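Local coordinates for protein aldo-keto reductase AKR2E4 (Bombyx mori, PDB 3WCZ) that reduces 3-dehydroecdysone in an NADP-dependent reaction for which NADH cannot substitute, and may take part in the regulation of moulting, at residues Gly75-Thr78 against Arg79-Phe83; Asp132-Asp135 against Tyr136-Trp140; Ala283-Asn286 against Gln287-Lys290; Ile295-Ser298 against Asp299-Asp302. One frame throughout, in Å; residues are numbered along the deposited sequence.

Contact 1. Residues Gly75-Thr78 against Arg79-Phe83; sequences GLVT and REELF. With EDO (1,2-ethanediol), chain D.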
loop_
_atom_site.group_PDB
_atom_site.type_symbol
_atom_site.label_atom_id
_atom_site.label_comp_id
_atom_site.label_asym_id
_atom_site.label_seq_id
_atom_site.Cartn_x
_atom_site.Cartn_y
_atom_site.Cartn_z
ATOM N N GLY A 75 13.148 20.307 9.482
ATOM C CA GLY A 75 13.611 19.588 10.645
ATOM C C GLY A 75 12.642 18.610 11.286
ATOM O O GLY A 75 12.881 18.184 12.410
ATOM N N LEU A 76 11.585 18.223 10.579
ATOM C CA LEU A 76 10.652 17.255 11.138
ATOM C C LEU A 76 11.253 15.869 11.248
ATOM O O LEU A 76 10.948 15.111 12.175
ATOM C CB LEU A 76 9.369 17.180 10.308
ATOM C CG LEU A 76 8.481 18.416 10.194
ATOM C CD1 LEU A 76 7.250 18.057 9.372
ATOM C CD2 LEU A 76 8.060 18.947 11.553
ATOM N N VAL A 77 12.110 15.524 10.287
ATOM C CA VAL A 77 12.678 14.193 10.155
ATOM C C VAL A 77 13.974 14.279 9.378
ATOM O O VAL A 77 14.196 15.251 8.657
ATOM C CB VAL A 77 11.783 13.197 9.353
ATOM C CG1 VAL A 77 10.578 12.793 10.172
ATOM C CG2 VAL A 77 11.460 13.728 7.926
ATOM N N THR A 78 14.788 13.241 9.479
ATOM C CA THR A 78 15.887 13.064 8.533
ATOM C C THR A 78 15.504 12.006 7.514
ATOM O O THR A 78 14.577 11.234 7.732
ATOM C CB THR A 78 17.146 12.622 9.225
ATOM O OG1 THR A 78 16.918 11.332 9.811
ATOM C CG2 THR A 78 17.565 13.632 10.295
ATOM N N ARG A 79 16.235 11.939 6.403
ATOM C CA ARG A 79 15.941 10.924 5.402
ATOM C C ARG A 79 15.947 9.504 5.952
ATOM O O ARG A 79 15.068 8.699 5.620
ATOM C CB ARG A 79 16.944 11.007 4.246
ATOM C CG ARG A 79 16.856 9.836 3.238
ATOM C CD ARG A 79 15.581 9.865 2.455
ATOM N NE ARG A 79 15.362 8.705 1.584
ATOM C CZ ARG A 79 14.663 7.613 1.916
ATOM N NH1 ARG A 79 14.147 7.486 3.144
ATOM N NH2 ARG A 79 14.432 6.653 1.017
ATOM N N GLU A 80 16.890 9.170 6.821
ATOM C CA GLU A 80 16.982 7.805 7.302
ATOM C C GLU A 80 15.841 7.407 8.235
ATOM O O GLU A 80 15.607 6.223 8.442
ATOM C CB GLU A 80 18.340 7.581 7.967
ATOM C CG GLU A 80 19.474 7.569 6.948
ATOM C CD GLU A 80 19.493 6.305 6.089
ATOM O OE1 GLU A 80 18.881 5.280 6.497
ATOM O OE2 GLU A 80 20.133 6.340 5.004
ATOM N N GLU A 81 15.127 8.394 8.772
ATOM C CA GLU A 81 13.948 8.156 9.582
ATOM C C GLU A 81 12.696 7.874 8.766
ATOM O O GLU A 81 11.678 7.455 9.324
ATOM C CB GLU A 81 13.714 9.361 10.497
ATOM C CG GLU A 81 14.758 9.456 11.595
ATOM C CD GLU A 81 14.712 10.732 12.408
ATOM O OE1 GLU A 81 14.188 11.768 11.970
ATOM O OE2 GLU A 81 15.263 10.681 13.539
ATOM N N LEU A 82 12.731 8.156 7.458
ATOM C CA LEU A 82 11.580 7.930 6.589
ATOM C C LEU A 82 11.695 6.616 5.852
ATOM O O LEU A 82 12.782 6.212 5.477
ATOM C CB LEU A 82 11.445 9.041 5.564
ATOM C CG LEU A 82 11.090 10.412 6.067
ATOM C CD1 LEU A 82 11.146 11.428 4.923
ATOM C CD2 LEU A 82 9.711 10.382 6.692
ATOM N N PHE A 83 10.553 5.992 5.609
ATOM C CA PHE A 83 10.417 4.788 4.808
ATOM C C PHE A 83 9.543 5.143 3.612
ATOM O O PHE A 83 8.362 5.429 3.787
ATOM C CB PHE A 83 9.771 3.684 5.654
ATOM C CG PHE A 83 9.873 2.318 5.062
ATOM C CD1 PHE A 83 9.095 1.956 3.975
ATOM C CD2 PHE A 83 10.785 1.395 5.551
ATOM C CE1 PHE A 83 9.215 0.675 3.411
ATOM C CE2 PHE A 83 10.907 0.149 4.976
ATOM C CZ PHE A 83 10.136 -0.210 3.907
HETATM C C1 EDO D . 12.020 4.200 9.053
HETATM O O1 EDO D . 11.495 2.927 9.398
HETATM C C2 EDO D . 13.092 3.987 8.010
HETATM O O2 EDO D . 14.150 3.157 8.525
#
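The carboxylate of Glu81 swings back over Thr78, and the backbone N of Thr78 donates a hydrogen bond to its OE1 at 3.0 Å from above the carboxylate plane, 41° out of it. Thr78 OG1 lies close to the same group, 3.5 Å from Glu81 CD. Of the other flat groups, the guanidinium of Arg79 receives Leu82 O at its edge, in plane, through a weak bond from NH1, and O1 of a bound ethanediol sits at the edge of the Phe83 ring. Glu81 gets back to Thr78 because its CG is anti to the carbonyl carbon (chi1 -71°) and the chain beyond is extended. Thr78 lies just ahead of the short 3-10 turn 79-81, and its bond to OE1 is one of the two of a capping box; the reciprocal one is missing, since Glu81 N goes to Thr78 O at 3.1 Å and the hydroxyl only packs on Glu81 CG at 3.4 Å. Next to these polar bonds, Val77 CG2 touches Leu82 CD1 at 3.8 Å, the two side chains crossing at about a right angle and both resting on Ile45 of helix 35-46. The turn links helix 61-73 to barrel strand 83-88. Arg79 has its main partners further off, a salt bridge to Asp115 and a bond to Tyr113 O. A carboxylate folded over the start of a 3-10 turn would probably be favoured as the anion, since it satisfies an N-H ahead of that turn.

Contact 2. Residues Asp132-Asp135 against Tyr136-Trp140; sequences DNID and YLETW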
loop_
_atom_site.group_PDB
_atom_site.type_symbol
_atom_site.label_atom_id
_atom_site.label_comp_id
_atom_site.label_asym_id
_atom_site.label_seq_id
_atom_site.Cartn_x
_atom_site.Cartn_y
_atom_site.Cartn_z
ATOM N N ASP A 132 1.315 -7.618 -22.842
ATOM C CA ASP A 132 2.588 -8.229 -23.149
ATOM C C ASP A 132 2.648 -9.516 -22.297
ATOM O O ASP A 132 1.723 -9.779 -21.479
ATOM C CB ASP A 132 3.728 -7.246 -22.866
ATOM C CG ASP A 132 5.005 -7.572 -23.615
ATOM O OD1 ASP A 132 5.090 -8.645 -24.276
ATOM O OD2 ASP A 132 5.953 -6.753 -23.547
ATOM N N ASN A 133 3.687 -10.325 -22.487
ATOM C CA ASN A 133 3.750 -11.651 -21.841
ATOM C C ASN A 133 5.046 -11.933 -21.091
ATOM O O ASN A 133 5.393 -13.093 -20.838
ATOM C CB ASN A 133 3.498 -12.756 -22.867
ATOM C CG ASN A 133 4.474 -12.699 -24.016
ATOM O OD1 ASN A 133 5.509 -12.023 -23.941
ATOM N ND2 ASN A 133 4.151 -13.399 -25.105
ATOM N N ILE A 134 5.764 -10.879 -20.737
ATOM C CA ILE A 134 6.972 -10.997 -19.926
ATOM C C ILE A 134 6.662 -11.688 -18.594
ATOM O O ILE A 134 5.744 -11.301 -17.877
ATOM C CB ILE A 134 7.588 -9.601 -19.659
ATOM C CG1 ILE A 134 7.891 -8.888 -20.984
ATOM C CG2 ILE A 134 8.867 -9.722 -18.816
ATOM C CD1 ILE A 134 8.328 -7.448 -20.824
ATOM N N ASP A 135 7.407 -12.726 -18.274
ATOM C CA ASP A 135 7.269 -13.423 -17.002
ATOM C C ASP A 135 7.697 -12.491 -15.873
ATOM O O ASP A 135 8.738 -11.845 -15.932
ATOM C CB ASP A 135 8.171 -14.649 -17.051
ATOM C CG ASP A 135 7.925 -15.646 -15.950
ATOM O OD1 ASP A 135 7.263 -15.342 -14.928
ATOM O OD2 ASP A 135 8.417 -16.791 -16.105
ATOM N N TYR A 136 6.865 -12.417 -14.832
ATOM C CA TYR A 136 7.202 -11.591 -13.668
ATOM C C TYR A 136 8.455 -12.125 -12.972
ATOM O O TYR A 136 9.086 -11.406 -12.213
ATOM C CB TYR A 136 6.011 -11.475 -12.677
ATOM C CG TYR A 136 5.482 -12.808 -12.228
ATOM C CD1 TYR A 136 6.162 -13.555 -11.275
ATOM C CD2 TYR A 136 4.323 -13.343 -12.758
ATOM C CE1 TYR A 136 5.716 -14.788 -10.891
ATOM C CE2 TYR A 136 3.870 -14.594 -12.393
ATOM C CZ TYR A 136 4.564 -15.317 -11.446
ATOM O OH TYR A 136 4.129 -16.561 -11.100
ATOM N N LEU A 137 8.854 -13.370 -13.256
ATOM C CA LEU A 137 10.135 -13.849 -12.718
ATOM C C LEU A 137 11.301 -13.073 -13.309
ATOM O O LEU A 137 12.319 -12.852 -12.648
ATOM C CB LEU A 137 10.344 -15.342 -12.968
ATOM C CG LEU A 137 9.408 -16.310 -12.287
ATOM C CD1 LEU A 137 9.829 -17.695 -12.699
ATOM C CD2 LEU A 137 9.447 -16.157 -10.775
ATOM N N GLU A 138 11.181 -12.679 -14.564
ATOM C CA GLU A 138 12.196 -11.844 -15.175
ATOM C C GLU A 138 12.238 -10.456 -14.533
ATOM O O GLU A 138 13.298 -9.908 -14.233
ATOM C CB GLU A 138 11.973 -11.726 -16.673
ATOM C CG GLU A 138 12.937 -10.758 -17.259
ATOM C CD GLU A 138 12.892 -10.664 -18.761
ATOM O OE1 GLU A 138 12.703 -11.731 -19.397
ATOM O OE2 GLU A 138 13.077 -9.546 -19.300
ATOM N N THR A 139 11.058 -9.886 -14.317
ATOM C CA THR A 139 10.966 -8.581 -13.700
ATOM C C THR A 139 11.626 -8.649 -12.316
ATOM O O THR A 139 12.331 -7.734 -11.885
ATOM C CB THR A 139 9.485 -8.195 -13.571
ATOM O OG1 THR A 139 8.826 -8.422 -14.825
ATOM C CG2 THR A 139 9.308 -6.748 -13.147
ATOM N N TRP A 140 11.377 -9.756 -11.616
ATOM C CA TRP A 140 11.906 -9.936 -10.266
ATOM C C TRP A 140 13.428 -9.982 -10.295
ATOM O O TRP A 140 14.077 -9.509 -9.343
ATOM C CB TRP A 140 11.310 -11.188 -9.615
ATOM C CG TRP A 140 11.637 -11.307 -8.163
ATOM C CD1 TRP A 140 12.453 -12.230 -7.585
ATOM C CD2 TRP A 140 11.192 -10.453 -7.115
ATOM N NE1 TRP A 140 12.536 -12.003 -6.233
ATOM C CE2 TRP A 140 11.748 -10.928 -5.918
ATOM C CE3 TRP A 140 10.368 -9.318 -7.074
ATOM C CZ2 TRP A 140 11.513 -10.311 -4.690
ATOM C CZ3 TRP A 140 10.150 -8.714 -5.866
ATOM C CH2 TRP A 140 10.711 -9.204 -4.698
#
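Asp135 O takes two backbone donors from the first helical turn, Glu138 N at 2.9 Å and, more weakly, Thr139 N at 3.4 Å. The Glu138 bond comes in from above the carbonyl plane and is bent, with an N-H...O angle of 132°. The side chain of the same aspartate is put to equal use: its OD1 accepts from Leu137 N at 3.0 Å along a nearly straight line, 174°, well above the carboxylate plane. CG stands anti to the backbone N (chi1 -167°), which turns the carboxylate forward over the helix end. Asp135 is thus the N-cap of helix 136-148, one of the helices around the aldo-keto reductase TIM barrel. OD1 also hangs over the face of the Tyr136 ring, 4.0 Å above its plane and centred on it. Beside the carboxylate runs Leu137, pointing the same way, with its CG 3.5 Å from Asp135 OD1. The other oxygen, OD2, makes a salt bridge to Arg167 of helix 162-170, which probably balances the charge of the capping carboxylate and links the two helices. On another side of the turn, Ile134 CG2 rests against Glu138 CD at 4.1 Å and, crossing at about a right angle, against Thr139. Glu138 OE2 bonds to Arg95 N at the start of helix 95-109, and Thr139 OG1 to His93 O just ahead of it.

Contact 3. Residues Ala283-Asn286 against Gln287-Lys290; sequences AAIN and QFNK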
loop_
_atom_site.group_PDB
_atom_site.type_symbol
_atom_site.label_atom_id
_atom_site.label_comp_id
_atom_site.label_asym_id
_atom_site.label_seq_id
_atom_site.Cartn_x
_atom_site.Cartn_y
_atom_site.Cartn_z
ATOM N N ALA A 283 -13.540 -11.167 13.905
ATOM C CA ALA A 283 -14.391 -12.133 13.216
ATOM C C ALA A 283 -15.677 -11.487 12.693
ATOM O O ALA A 283 -16.134 -11.789 11.583
ATOM C CB ALA A 283 -14.720 -13.290 14.130
ATOM N N ALA A 284 -16.264 -10.574 13.464
ATOM C CA ALA A 284 -17.489 -9.918 13.031
ATOM C C ALA A 284 -17.225 -9.085 11.784
ATOM O O ALA A 284 -18.042 -9.055 10.859
ATOM C CB ALA A 284 -18.062 -9.037 14.156
ATOM N N ILE A 285 -16.109 -8.369 11.764
ATOM C CA ILE A 285 -15.815 -7.564 10.597
ATOM C C ILE A 285 -15.509 -8.474 9.393
ATOM O O ILE A 285 -15.952 -8.189 8.279
ATOM C CB ILE A 285 -14.687 -6.550 10.870
ATOM C CG1 ILE A 285 -15.167 -5.537 11.910
ATOM C CG2 ILE A 285 -14.279 -5.862 9.587
ATOM C CD1 ILE A 285 -14.064 -4.641 12.436
ATOM N N ASN A 286 -14.828 -9.590 9.628
ATOM C CA ASN A 286 -14.561 -10.543 8.546
ATOM C C ASN A 286 -15.858 -11.010 7.911
ATOM O O ASN A 286 -15.862 -11.338 6.724
ATOM C CB ASN A 286 -13.808 -11.771 9.063
ATOM C CG ASN A 286 -12.326 -11.522 9.285
ATOM O OD1 ASN A 286 -11.739 -10.603 8.728
ATOM N ND2 ASN A 286 -11.716 -12.378 10.089
ATOM N N GLN A 287 -16.956 -11.005 8.656
ATOM C CA GLN A 287 -18.214 -11.483 8.131
ATOM C C GLN A 287 -18.847 -10.568 7.091
ATOM O O GLN A 287 -19.810 -10.972 6.437
ATOM C CB GLN A 287 -19.186 -11.779 9.281
ATOM C CG GLN A 287 -18.779 -12.981 10.125
ATOM C CD GLN A 287 -18.594 -14.234 9.291
ATOM O OE1 GLN A 287 -19.546 -14.749 8.704
ATOM N NE2 GLN A 287 -17.361 -14.719 9.215
ATOM N N PHE A 288 -18.354 -9.334 6.953
ATOM C CA PHE A 288 -18.790 -8.461 5.876
ATOM C C PHE A 288 -18.223 -8.886 4.492
ATOM O O PHE A 288 -18.623 -8.343 3.462
ATOM C CB PHE A 288 -18.355 -7.027 6.153
ATOM C CG PHE A 288 -19.137 -6.339 7.231
ATOM C CD1 PHE A 288 -20.502 -6.130 7.091
ATOM C CD2 PHE A 288 -18.485 -5.868 8.374
ATOM C CE1 PHE A 288 -21.223 -5.458 8.091
ATOM C CE2 PHE A 288 -19.202 -5.198 9.381
ATOM C CZ PHE A 288 -20.564 -4.996 9.234
ATOM N N ASN A 289 -17.291 -9.839 4.463
ATOM C CA ASN A 289 -16.627 -10.138 3.199
ATOM C C ASN A 289 -17.603 -10.504 2.094
ATOM O O ASN A 289 -18.478 -11.360 2.284
ATOM C CB ASN A 289 -15.653 -11.295 3.374
ATOM C CG ASN A 289 -14.859 -11.543 2.119
ATOM O OD1 ASN A 289 -14.408 -10.607 1.477
ATOM N ND2 ASN A 289 -14.734 -12.808 1.733
ATOM N N LYS A 290 -17.365 -9.933 0.911
ATOM C CA LYS A 290 -18.106 -10.251 -0.303
ATOM C C LYS A 290 -17.151 -10.576 -1.447
ATOM O O LYS A 290 -17.595 -10.782 -2.576
ATOM C CB LYS A 290 -18.943 -9.039 -0.724
ATOM C CG LYS A 290 -20.037 -8.664 0.227
ATOM C CD LYS A 290 -21.102 -9.698 0.202
ATOM C CE LYS A 290 -22.350 -9.210 0.948
ATOM N NZ LYS A 290 -23.434 -10.229 0.893
#
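Phe288 folds back beside the residue that bonds its own backbone: its ring carbon CD2 lies 3.4 Å from Ile285 O and 4.4 Å from Ile285 CG2, with the carbonyl oxygen oblique to the ring. Phe288 CG is anti to the carbonyl carbon (chi1 -73°), bringing the ring back along the helix end. Ile285 and Phe288 both continue onto helix 228-237, the first touching Leu233 and the second Thr229. Gln287 bends the other way; its kinked chain lays CG against Ala283 O at 3.2 Å. Between these side chains helix 279-286 runs out. Gln287 N is shared between Ala284 O, at 3.1 Å, and a weak bond to Ala283 O, while Phe288 N donates to Ile285 O at 3.0 Å. A type I beta turn from Asn286 to Asn289 then takes over, closed by Asn289 N on Asn286 O at 3.1 Å with an angle of 159°. The asparagines at its two ends send their amides to different parts of the fold. Asn286 OD1 accepts from the Tyr248 hydroxyl in helix 241-251, whereas Asn289 bonds through ND2 to Asn291 OD1 and through OD1 to Thr188 N.

Contact 4. Residues Ile295-Ser298 against Asp299-Asp302; sequences IDIS and DWKD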
loop_
_atom_site.group_PDB
_atom_site.type_symbol
_atom_site.label_atom_id
_atom_site.label_comp_id
_atom_site.label_asym_id
_atom_site.label_seq_id
_atom_site.Cartn_x
_atom_site.Cartn_y
_atom_site.Cartn_z
ATOM N N ILE A 295 -10.868 -1.994 -6.245
ATOM C CA ILE A 295 -10.010 -1.797 -7.425
ATOM C C ILE A 295 -10.302 -2.899 -8.437
ATOM O O ILE A 295 -9.943 -4.059 -8.256
ATOM C CB ILE A 295 -8.496 -1.735 -7.030
ATOM C CG1 ILE A 295 -8.250 -0.583 -6.036
ATOM C CG2 ILE A 295 -7.604 -1.614 -8.259
ATOM C CD1 ILE A 295 -8.564 0.820 -6.544
ATOM N N ASP A 296 -11.000 -2.495 -9.484
ATOM C CA ASP A 296 -11.473 -3.393 -10.525
ATOM C C ASP A 296 -10.555 -3.254 -11.742
ATOM O O ASP A 296 -10.487 -2.202 -12.375
ATOM C CB ASP A 296 -12.923 -3.005 -10.836
ATOM C CG ASP A 296 -13.533 -3.780 -11.987
ATOM O OD1 ASP A 296 -12.913 -4.719 -12.492
ATOM O OD2 ASP A 296 -14.671 -3.432 -12.381
ATOM N N ILE A 297 -9.815 -4.304 -12.053
ATOM C CA ILE A 297 -8.953 -4.297 -13.235
ATOM C C ILE A 297 -9.432 -5.315 -14.282
ATOM O O ILE A 297 -8.660 -5.849 -15.055
ATOM C CB ILE A 297 -7.479 -4.545 -12.881
ATOM C CG1 ILE A 297 -7.334 -5.835 -12.064
ATOM C CG2 ILE A 297 -6.923 -3.348 -12.100
ATOM C CD1 ILE A 297 -5.953 -6.440 -12.137
ATOM N N SER A 298 -10.736 -5.540 -14.331
ATOM C CA SER A 298 -11.270 -6.639 -15.132
ATOM C C SER A 298 -11.113 -6.450 -16.636
ATOM O O SER A 298 -11.200 -7.426 -17.376
ATOM C CB SER A 298 -12.738 -6.913 -14.774
ATOM O OG SER A 298 -13.528 -5.759 -14.882
ATOM N N ASP A 299 -10.825 -5.239 -17.099
ATOM C CA ASP A 299 -10.503 -5.071 -18.521
ATOM C C ASP A 299 -9.251 -5.875 -18.911
ATOM O O ASP A 299 -9.023 -6.124 -20.099
ATOM C CB ASP A 299 -10.262 -3.605 -18.894
ATOM C CG ASP A 299 -11.540 -2.784 -18.979
ATOM O OD1 ASP A 299 -12.639 -3.341 -18.862
ATOM O OD2 ASP A 299 -11.418 -1.557 -19.174
ATOM N N TRP A 300 -8.432 -6.259 -17.925
ATOM C CA TRP A 300 -7.187 -6.988 -18.150
ATOM C C TRP A 300 -7.346 -8.500 -17.931
ATOM O O TRP A 300 -6.349 -9.214 -17.893
ATOM C CB TRP A 300 -6.082 -6.486 -17.207
ATOM C CG TRP A 300 -5.605 -5.072 -17.416
ATOM C CD1 TRP A 300 -5.701 -4.323 -18.553
ATOM C CD2 TRP A 300 -4.939 -4.240 -16.443
ATOM N NE1 TRP A 300 -5.143 -3.078 -18.351
ATOM C CE2 TRP A 300 -4.676 -3.002 -17.063
ATOM C CE3 TRP A 300 -4.555 -4.419 -15.112
ATOM C CZ2 TRP A 300 -4.022 -1.964 -16.400
ATOM C CZ3 TRP A 300 -3.922 -3.381 -14.456
ATOM C CH2 TRP A 300 -3.672 -2.174 -15.093
ATOM N N LYS A 301 -8.582 -8.980 -17.803
ATOM C CA LYS A 301 -8.844 -10.347 -17.407
ATOM C C LYS A 301 -8.188 -11.389 -18.302
ATOM O O LYS A 301 -7.817 -12.473 -17.821
ATOM C CB LYS A 301 -10.360 -10.556 -17.338
ATOM C CG LYS A 301 -10.798 -11.816 -16.631
ATOM C CD LYS A 301 -12.318 -11.782 -16.422
ATOM C CE LYS A 301 -12.687 -11.588 -14.961
ATOM N NZ LYS A 301 -14.161 -11.680 -14.757
ATOM N N ASP A 302 -8.039 -11.079 -19.594
ATOM C CA ASP A 302 -7.471 -12.050 -20.526
ATOM C C ASP A 302 -5.965 -11.885 -20.681
ATOM O O ASP A 302 -5.343 -12.604 -21.466
ATOM C CB ASP A 302 -8.129 -11.989 -21.914
ATOM C CG ASP A 302 -7.865 -13.235 -22.740
ATOM O OD1 ASP A 302 -8.084 -14.335 -22.199
ATOM O OD2 ASP A 302 -7.429 -13.125 -23.929
HETATM O O HOH W 1 -10.982 -2.688 -15.677
HETATM O O HOH W 2 -14.160 -5.433 -18.190
#
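Ile297 lies obliquely against the six-membered part of the Trp300 indole, its CB 3.7 Å from CE3 and its CG2 3.8 Å from CZ3. This pair sits on a tight turn that follows an Asx turn at Asp296, within the C-terminal loop that in aldo-keto reductases borders the substrate pocket. Trp300 N donates to Ile297 O at 2.9 Å, fairly straight at 163°, and Lys301 N follows with a bond to Ser298 O. One step out, Asp296 OD1 grips Ser298 twice. It accepts from the hydroxyl OG at 2.7 Å through the syn lone pair and from Ser298 N at 3.0 Å on the anti side, 33° out of the carboxylate plane. The hydroxyl is in position because OG lies between the backbone N and the carbonyl carbon (chi1 54°), facing back to the aspartate. Further out, Phe121 meets the Trp300 ring edge-to-face and Tyr303 also touches it, while Ile297 leans on Tyr306 and Asn308 near the chain end. Solvent completes the turn on its polar side: one water accepts from Asp299 N at 2.9 Å, and a second donates to Asp299 OD1 at 2.7 Å while making a weak bond to Ser298 OG.

How the contacts relate
All four contacts are local turns or caps on the periphery of the barrel, each with its centre about 20 Å from that of the chain. Contact 4 comes nearest the chemistry: Ile295 touches the bound NADP, and the Trp300 side chain is about 10 Å from that of Tyr58, the proton donor by similarity. Contacts 2 and 4 are the closest pair, centres 18 Å and nearest atoms about 8 Å apart. They approach the cofactor-binding Asn159, whose side chain is about 10 Å from that of Tyr136 and 6 Å from that of Ile297. Contact 3 leads along the chain into contact 4, centres 24 Å apart. Contact 1 lies across the chain's centre from both, its centre 37 Å from each of theirs.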